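Local coordinates for galactose-1-phosphate uridylyltransferase (Pyrobaculum aerophilum str. IM2, PDB 6K9Z), which probably transfers uridylyl groups between UDP-glucose and hexose 1-phosphates such as galactose 1-phosphate, and binds zinc, at residues 45-50 against 76-81; 120-125 against 141-146. The protein carries 1 engineered substitution. All coordinates share one frame; numbering follows the deposited sequence.

Contact 1 of 2, residues 45-50 against 76-81. With UDP (uridine-5'-diphosphate), chain G.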
loop_
_atom_site.group_PDB
_atom_site.type_symbol
_atom_site.label_atom_id
_atom_site.label_comp_id
_atom_site.label_asym_id
_atom_site.label_seq_id
_atom_site.Cartn_x
_atom_site.Cartn_y
_atom_site.Cartn_z
ATOM N N VAL A 45 9.096 -29.669 5.870
ATOM C CA VAL A 45 8.686 -28.261 6.116
ATOM C C VAL A 45 9.195 -27.853 7.488
ATOM O O VAL A 45 9.172 -28.662 8.402
ATOM C CB VAL A 45 7.162 -28.070 6.019
ATOM C CG1 VAL A 45 6.753 -26.664 6.401
ATOM C CG2 VAL A 45 6.632 -28.439 4.637
ATOM N N LEU A 46 9.677 -26.626 7.598
ATOM C CA LEU A 46 10.229 -26.108 8.855
ATOM C C LEU A 46 9.599 -24.764 9.151
ATOM O O LEU A 46 9.604 -23.942 8.250
ATOM C CB LEU A 46 11.731 -25.969 8.643
ATOM C CG LEU A 46 12.556 -26.214 9.881
ATOM C CD1 LEU A 46 12.235 -27.589 10.434
ATOM C CD2 LEU A 46 14.036 -26.074 9.561
ATOM N N ILE A 47 9.088 -24.549 10.367
ATOM C CA ILE A 47 8.601 -23.218 10.805
ATOM C C ILE A 47 9.571 -22.756 11.887
ATOM O O ILE A 47 9.678 -23.436 12.918
ATOM C CB ILE A 47 7.136 -23.261 11.244
ATOM C CG1 ILE A 47 6.280 -23.684 10.050
ATOM C CG2 ILE A 47 6.703 -21.931 11.854
ATOM C CD1 ILE A 47 4.807 -23.660 10.285
ATOM N N LEU A 48 10.199 -21.674 11.749
ATOM C CA LEU A 48 11.300 -21.288 12.641
ATOM C C LEU A 48 11.283 -19.800 12.900
ATOM O O LEU A 48 10.663 -19.033 12.166
ATOM C CB LEU A 48 12.630 -21.777 12.082
ATOM C CG LEU A 48 13.101 -21.261 10.745
ATOM C CD1 LEU A 48 13.718 -19.880 10.907
ATOM C CD2 LEU A 48 14.186 -22.212 10.255
ATOM N N PRO A 49 11.841 -19.426 14.050
ATOM C CA PRO A 49 11.811 -18.034 14.485
ATOM C C PRO A 49 12.527 -17.122 13.482
ATOM O O PRO A 49 13.562 -17.501 12.986
ATOM C CB PRO A 49 12.593 -18.040 15.806
ATOM C CG PRO A 49 12.405 -19.435 16.340
ATOM C CD PRO A 49 12.352 -20.305 15.104
ATOM N N ASN A 50 11.932 -15.968 13.184
ATOM C CA ASN A 50 12.593 -15.002 12.271
ATOM C C ASN A 50 13.823 -14.446 13.000
ATOM O O ASN A 50 13.701 -14.137 14.187
ATOM C CB ASN A 50 11.643 -13.884 11.844
ATOM C CG ASN A 50 12.167 -13.083 10.673
ATOM O OD1 ASN A 50 13.223 -12.465 10.762
ATOM N ND2 ASN A 50 11.438 -13.094 9.571
ATOM N N SER A 76 4.923 -13.406 17.761
ATOM C CA SER A 76 5.937 -14.283 17.137
ATOM C C SER A 76 6.024 -13.880 15.683
ATOM O O SER A 76 4.967 -13.602 15.054
ATOM C CB SER A 76 5.624 -15.753 17.222
ATOM O OG SER A 76 5.317 -16.115 18.529
ATOM N N SER A 77 7.234 -13.885 15.168
ATOM C CA SER A 77 7.512 -13.712 13.722
ATOM C C SER A 77 8.254 -14.969 13.271
ATOM O O SER A 77 9.290 -15.286 13.881
ATOM C CB SER A 77 8.276 -12.491 13.472
ATOM O OG SER A 77 8.638 -12.457 12.113
ATOM N N LEU A 78 7.622 -15.724 12.367
ATOM C CA LEU A 78 8.058 -17.062 11.950
ATOM C C LEU A 78 8.307 -17.080 10.439
ATOM O O LEU A 78 7.623 -16.382 9.682
ATOM C CB LEU A 78 6.992 -18.091 12.342
ATOM C CG LEU A 78 6.600 -18.160 13.819
ATOM C CD1 LEU A 78 5.437 -19.156 13.979
ATOM C CD2 LEU A 78 7.754 -18.557 14.680
ATOM N N VAL A 79 9.255 -17.890 10.051
ATOM C CA VAL A 79 9.577 -18.215 8.645
ATOM C C VAL A 79 9.101 -19.631 8.412
ATOM O O VAL A 79 9.440 -20.546 9.187
ATOM C CB VAL A 79 11.068 -18.045 8.329
ATOM C CG1 VAL A 79 11.350 -18.466 6.903
ATOM C CG2 VAL A 79 11.512 -16.623 8.572
ATOM N N VAL A 80 8.347 -19.802 7.341
ATOM C CA VAL A 80 7.898 -21.138 6.873
ATOM C C VAL A 80 8.859 -21.508 5.730
ATOM O O VAL A 80 8.694 -20.931 4.620
ATOM C CB VAL A 80 6.450 -21.086 6.383
ATOM C CG1 VAL A 80 5.982 -22.442 5.833
ATOM C CG2 VAL A 80 5.504 -20.548 7.471
ATOM N N VAL A 81 9.775 -22.428 5.988
ATOM C CA VAL A 81 10.674 -22.973 4.944
ATOM C C VAL A 81 9.870 -24.067 4.267
ATOM O O VAL A 81 9.618 -25.118 4.896
ATOM C CB VAL A 81 12.024 -23.440 5.488
ATOM C CG1 VAL A 81 12.998 -23.738 4.360
ATOM C CG2 VAL A 81 12.620 -22.470 6.477
HETATM N N1 UDP G . 15.350 -14.065 7.559
HETATM C C2 UDP G . 15.683 -14.864 8.662
HETATM N N3 UDP G . 16.932 -15.271 8.864
HETATM C C4 UDP G . 17.880 -14.885 8.037
HETATM C C5 UDP G . 17.616 -14.082 6.961
HETATM C C6 UDP G . 16.320 -13.677 6.759
HETATM O O2 UDP G . 14.876 -15.260 9.452
HETATM O O4 UDP G . 19.023 -15.262 8.217
HETATM C "C1'" UDP G . 14.024 -13.539 7.308
HETATM C "C2'" UDP G . 14.274 -12.036 7.433
HETATM O "O2'" UDP G . 14.622 -11.515 8.697
HETATM C "C3'" UDP G . 13.001 -11.439 6.920
HETATM C "C4'" UDP G . 12.672 -12.348 5.816
HETATM O "O4'" UDP G . 13.513 -13.496 5.982
HETATM O "O3'" UDP G . 11.974 -11.354 7.848
HETATM C "C5'" UDP G . 12.954 -11.365 4.694
HETATM O "O5'" UDP G . 12.051 -10.229 4.729
HETATM P PA UDP G . 11.945 -8.880 5.673
HETATM O O1A UDP G . 13.290 -8.327 6.092
HETATM O O2A UDP G . 11.307 -7.873 4.771
HETATM O O3A UDP G . 10.976 -9.291 6.921
HETATM P PB UDP G . 10.663 -8.690 8.321
HETATM O O1B UDP G . 11.929 -8.788 8.911
HETATM O O2B UDP G . 9.612 -9.506 8.949
HETATM O O3B UDP G . 10.307 -7.334 8.137
HETATM O O HOH W 1 8.470 -13.779 9.766
#
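Asn-50 meets Ser-77 twice where strand 46-49 runs out and strand 76-81 begins, beside the UDP ribose: its backbone N gives a 2.8 Å hydrogen bond to Ser-77 O, and its CB lies 3.3 Å from Ser-77 OG. CG is anti to the backbone N (chi1 -166°), and the amide beyond it reaches the sugar. OD1 accepts from UDP O2' at 2.7 Å and also from Tyr-52 N, while ND2 donates to a water and to UDP O3', the latter at 2.5 Å, so short that its exact length is doubtful. That water also accepts from Ser-77 OG and donates to Leu-78 O, so the opposing strand helps hold the amide. Beside it, Val-79 CG2 rests 3.7 Å from Asn-50 ND2 and touches UDP O2 of the uracil.

Behind this first shell runs an antiparallel ladder, with Leu-46/Val-81 and Leu-48/Val-79 as hydrogen-bonded pairs; Val-79 N to Leu-48 O, at 2.8 Å, is almost straight (174°). Leu-48 lies beside Val-79 on one face, and Leu-48 CD2 meets Val-81 CG2 at 4.1 Å; Val-81 in turn packs on the zinc ligand His-138. On the face of Ile-47 and Val-80, Ile-47 CG1 lies alongside Val-80 CG2; Ile-47 CG2 also reaches Leu-78 CD1, at 3.7 Å. Val-80, and Val-45 just before the strand, touch Ile-102 of helix 96-114.

Asn-50 thus appears to read both ribose hydroxyls, O facing the donor O2' and N the acceptor O3', and Tyr-52 N and the water should resist a flip of the amide.

Contact 2 of 2, residues 120-125 against 141-146. With UDP (uridine-5'-diphosphate), chain G.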
loop_
_atom_site.group_PDB
_atom_site.type_symbol
_atom_site.label_atom_id
_atom_site.label_comp_id
_atom_site.label_asym_id
_atom_site.label_seq_id
_atom_site.Cartn_x
_atom_site.Cartn_y
_atom_site.Cartn_z
ATOM N N ALA A 120 -3.899 -12.005 19.042
ATOM C CA ALA A 120 -5.148 -11.508 18.418
ATOM C C ALA A 120 -5.301 -11.998 16.975
ATOM O O ALA A 120 -6.442 -12.124 16.465
ATOM C CB ALA A 120 -5.193 -10.001 18.474
ATOM N N TYR A 121 -4.197 -12.256 16.277
ATOM C CA TYR A 121 -4.243 -12.487 14.815
ATOM C C TYR A 121 -3.085 -13.379 14.377
ATOM O O TYR A 121 -1.947 -13.223 14.846
ATOM C CB TYR A 121 -4.276 -11.155 14.044
ATOM C CG TYR A 121 -4.909 -11.369 12.705
ATOM C CD1 TYR A 121 -6.280 -11.334 12.555
ATOM C CD2 TYR A 121 -4.116 -11.663 11.588
ATOM C CE1 TYR A 121 -6.866 -11.582 11.329
ATOM C CE2 TYR A 121 -4.700 -11.929 10.358
ATOM C CZ TYR A 121 -6.071 -11.930 10.247
ATOM O OH TYR A 121 -6.690 -12.174 9.064
ATOM N N PHE A 122 -3.389 -14.262 13.435
ATOM C CA PHE A 122 -2.397 -15.118 12.764
ATOM C C PHE A 122 -2.364 -14.648 11.310
ATOM O O PHE A 122 -3.320 -14.936 10.563
ATOM C CB PHE A 122 -2.774 -16.586 12.947
ATOM C CG PHE A 122 -1.762 -17.570 12.401
ATOM C CD1 PHE A 122 -1.763 -17.897 11.050
ATOM C CD2 PHE A 122 -0.905 -18.246 13.265
ATOM C CE1 PHE A 122 -0.889 -18.868 10.567
ATOM C CE2 PHE A 122 -0.066 -19.238 12.781
ATOM C CZ PHE A 122 -0.084 -19.575 11.425
ATOM N N LEU A 123 -1.292 -13.954 10.911
ATOM C CA LEU A 123 -1.157 -13.412 9.546
ATOM C C LEU A 123 -0.132 -14.272 8.777
ATOM O O LEU A 123 1.084 -14.178 9.079
ATOM C CB LEU A 123 -0.690 -11.957 9.567
ATOM C CG LEU A 123 -0.521 -11.333 8.170
ATOM C CD1 LEU A 123 -1.880 -11.150 7.484
ATOM C CD2 LEU A 123 0.193 -9.995 8.255
ATOM N N PHE A 124 -0.595 -15.032 7.786
ATOM C CA PHE A 124 0.260 -15.816 6.856
ATOM C C PHE A 124 0.383 -15.043 5.539
ATOM O O PHE A 124 -0.670 -14.661 4.979
ATOM C CB PHE A 124 -0.395 -17.182 6.649
ATOM C CG PHE A 124 0.288 -18.068 5.658
ATOM C CD1 PHE A 124 1.583 -18.446 5.840
ATOM C CD2 PHE A 124 -0.407 -18.637 4.605
ATOM C CE1 PHE A 124 2.238 -19.235 4.928
ATOM C CE2 PHE A 124 0.235 -19.482 3.701
ATOM C CZ PHE A 124 1.571 -19.769 3.860
ATOM N N PHE A 125 1.597 -14.824 5.048
ATOM C CA PHE A 125 1.797 -14.096 3.779
ATOM C C PHE A 125 3.033 -14.623 3.078
ATOM O O PHE A 125 3.842 -15.306 3.693
ATOM C CB PHE A 125 1.835 -12.579 3.962
ATOM C CG PHE A 125 2.980 -12.054 4.762
ATOM C CD1 PHE A 125 2.926 -12.065 6.146
ATOM C CD2 PHE A 125 4.123 -11.581 4.131
ATOM C CE1 PHE A 125 3.971 -11.539 6.889
ATOM C CE2 PHE A 125 5.183 -11.096 4.869
ATOM C CZ PHE A 125 5.121 -11.079 6.250
ATOM N N SER A 141 7.709 -18.610 3.111
ATOM C CA SER A 141 6.618 -17.677 3.463
ATOM C C SER A 141 6.812 -17.232 4.929
ATOM O O SER A 141 7.735 -17.686 5.577
ATOM C CB SER A 141 5.263 -18.315 3.150
ATOM O OG SER A 141 5.207 -19.682 3.481
ATOM N N GLN A 142 5.906 -16.415 5.430
ATOM C CA GLN A 142 6.075 -15.768 6.736
ATOM C C GLN A 142 4.763 -15.888 7.502
ATOM O O GLN A 142 3.692 -15.851 6.903
ATOM C CB GLN A 142 6.534 -14.307 6.583
ATOM C CG GLN A 142 7.959 -14.149 6.018
ATOM C CD GLN A 142 8.446 -12.731 6.140
ATOM O OE1 GLN A 142 8.664 -12.179 7.243
ATOM N NE2 GLN A 142 8.631 -12.128 4.992
ATOM N N ILE A 143 4.899 -15.968 8.817
ATOM C CA ILE A 143 3.764 -15.803 9.755
ATOM C C ILE A 143 4.101 -14.698 10.770
ATOM O O ILE A 143 5.179 -14.761 11.380
ATOM C CB ILE A 143 3.493 -17.122 10.493
ATOM C CG1 ILE A 143 3.093 -18.269 9.555
ATOM C CG2 ILE A 143 2.409 -16.873 11.543
ATOM C CD1 ILE A 143 3.369 -19.649 10.109
ATOM N N TYR A 144 3.182 -13.759 10.981
ATOM C CA TYR A 144 3.228 -12.860 12.147
ATOM C C TYR A 144 2.062 -13.269 13.027
ATOM O O TYR A 144 0.906 -13.271 12.545
ATOM C CB TYR A 144 3.083 -11.395 11.776
ATOM C CG TYR A 144 4.153 -10.741 10.936
ATOM C CD1 TYR A 144 5.446 -11.247 10.800
ATOM C CD2 TYR A 144 3.850 -9.547 10.274
ATOM C CE1 TYR A 144 6.399 -10.592 10.042
ATOM C CE2 TYR A 144 4.807 -8.881 9.526
ATOM C CZ TYR A 144 6.083 -9.401 9.410
ATOM O OH TYR A 144 7.035 -8.794 8.662
ATOM N N ILE A 145 2.349 -13.612 14.262
ATOM C CA ILE A 145 1.322 -13.796 15.317
ATOM C C ILE A 145 1.335 -12.484 16.100
ATOM O O ILE A 145 2.366 -12.152 16.679
ATOM C CB ILE A 145 1.662 -15.027 16.188
ATOM C CG1 ILE A 145 1.695 -16.297 15.327
ATOM C CG2 ILE A 145 0.646 -15.168 17.281
ATOM C CD1 ILE A 145 2.133 -17.549 16.004
ATOM N N LEU A 146 0.245 -11.749 16.019
ATOM C CA LEU A 146 0.201 -10.344 16.441
ATOM C C LEU A 146 -0.760 -10.115 17.597
ATOM O O LEU A 146 -1.800 -10.780 17.704
ATOM C CB LEU A 146 -0.257 -9.506 15.253
ATOM C CG LEU A 146 0.628 -9.560 14.005
ATOM C CD1 LEU A 146 -0.186 -9.100 12.811
ATOM C CD2 LEU A 146 1.866 -8.736 14.231
HETATM N N1 UDP G . 15.350 -14.065 7.559
HETATM C C2 UDP G . 15.683 -14.864 8.662
HETATM N N3 UDP G . 16.932 -15.271 8.864
HETATM C C4 UDP G . 17.880 -14.885 8.037
HETATM C C5 UDP G . 17.616 -14.082 6.961
HETATM C C6 UDP G . 16.320 -13.677 6.759
HETATM O O2 UDP G . 14.876 -15.260 9.452
HETATM O O4 UDP G . 19.023 -15.262 8.217
HETATM C "C1'" UDP G . 14.024 -13.539 7.308
HETATM C "C2'" UDP G . 14.274 -12.036 7.433
HETATM O "O2'" UDP G . 14.622 -11.515 8.697
HETATM C "C3'" UDP G . 13.001 -11.439 6.920
HETATM C "C4'" UDP G . 12.672 -12.348 5.816
HETATM O "O4'" UDP G . 13.513 -13.496 5.982
HETATM O "O3'" UDP G . 11.974 -11.354 7.848
HETATM C "C5'" UDP G . 12.954 -11.365 4.694
HETATM O "O5'" UDP G . 12.051 -10.229 4.729
HETATM P PA UDP G . 11.945 -8.880 5.673
HETATM O O1A UDP G . 13.290 -8.327 6.092
HETATM O O2A UDP G . 11.307 -7.873 4.771
HETATM O O3A UDP G . 10.976 -9.291 6.921
HETATM P PB UDP G . 10.663 -8.690 8.321
HETATM O O1B UDP G . 11.929 -8.788 8.911
HETATM O O2B UDP G . 9.612 -9.506 8.949
HETATM O O3B UDP G . 10.307 -7.334 8.137
#
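Residues 120-125 and 141-146 pair as the two arms of an antiparallel β hairpin, on two neighbouring inner strands of the half-barrel sheet. Leu-123/Tyr-144 and Phe-125/Gln-142 are hydrogen-bonded pairs, and at the open end Ala-120 and Tyr-121 form a classic β bulge opposite Leu-146, whose O accepts from both backbone N atoms. Phe-122 and Phe-124 share a face with Ile-143 and Ile-145 and pack on helix 96-114. There Ile-143 CG2 sits over the Phe-122 ring, 3.8 Å from its centroid. The other face carries Leu-123, Phe-125 and Tyr-144, which touch the second subunit. Phe-125, with CG between the backbone N and the carbonyl carbon (chi1 65°), forms a T-shaped stack on Tyr-144, the planes 71° apart: CE1 stands above the centre of the Tyr-144 ring. Gln-142 CB lies over one face of Phe-125, offset toward its rim. An alanine in place of Tyr-144 would probably leave the Phe-125 edge without its aromatic partner and UDP O2B without its hydroxyl donor. That phosphate oxygen lies in the plane of the Tyr-144 ring, at its edge, and takes a 2.7 Å hydrogen bond from OH.

Following the chain, contact 1 comes first: after Asn-50 the chain runs through 25 residues, nearly all loop, Arg-51 and Tyr-52 among them, before strand 76-81 returns to close the loop. Helix 96-114 follows, and leads into strand 121-128, and contact 2 closes the next loop, which includes the zinc ligand His-138 and the engineered Phe-140. The contacts are in series, neither nested nor crossed, yet they share one sheet, because strand 140-146 slots in beside 76-81. Probable hydrogen bonds join them, Leu-78 N to Ile-143 O among these, and Val-80 packs on Ile-143. Helix 96-114 backs both, and UDP spans them, ribose at contact 1 and terminal phosphate at contact 2.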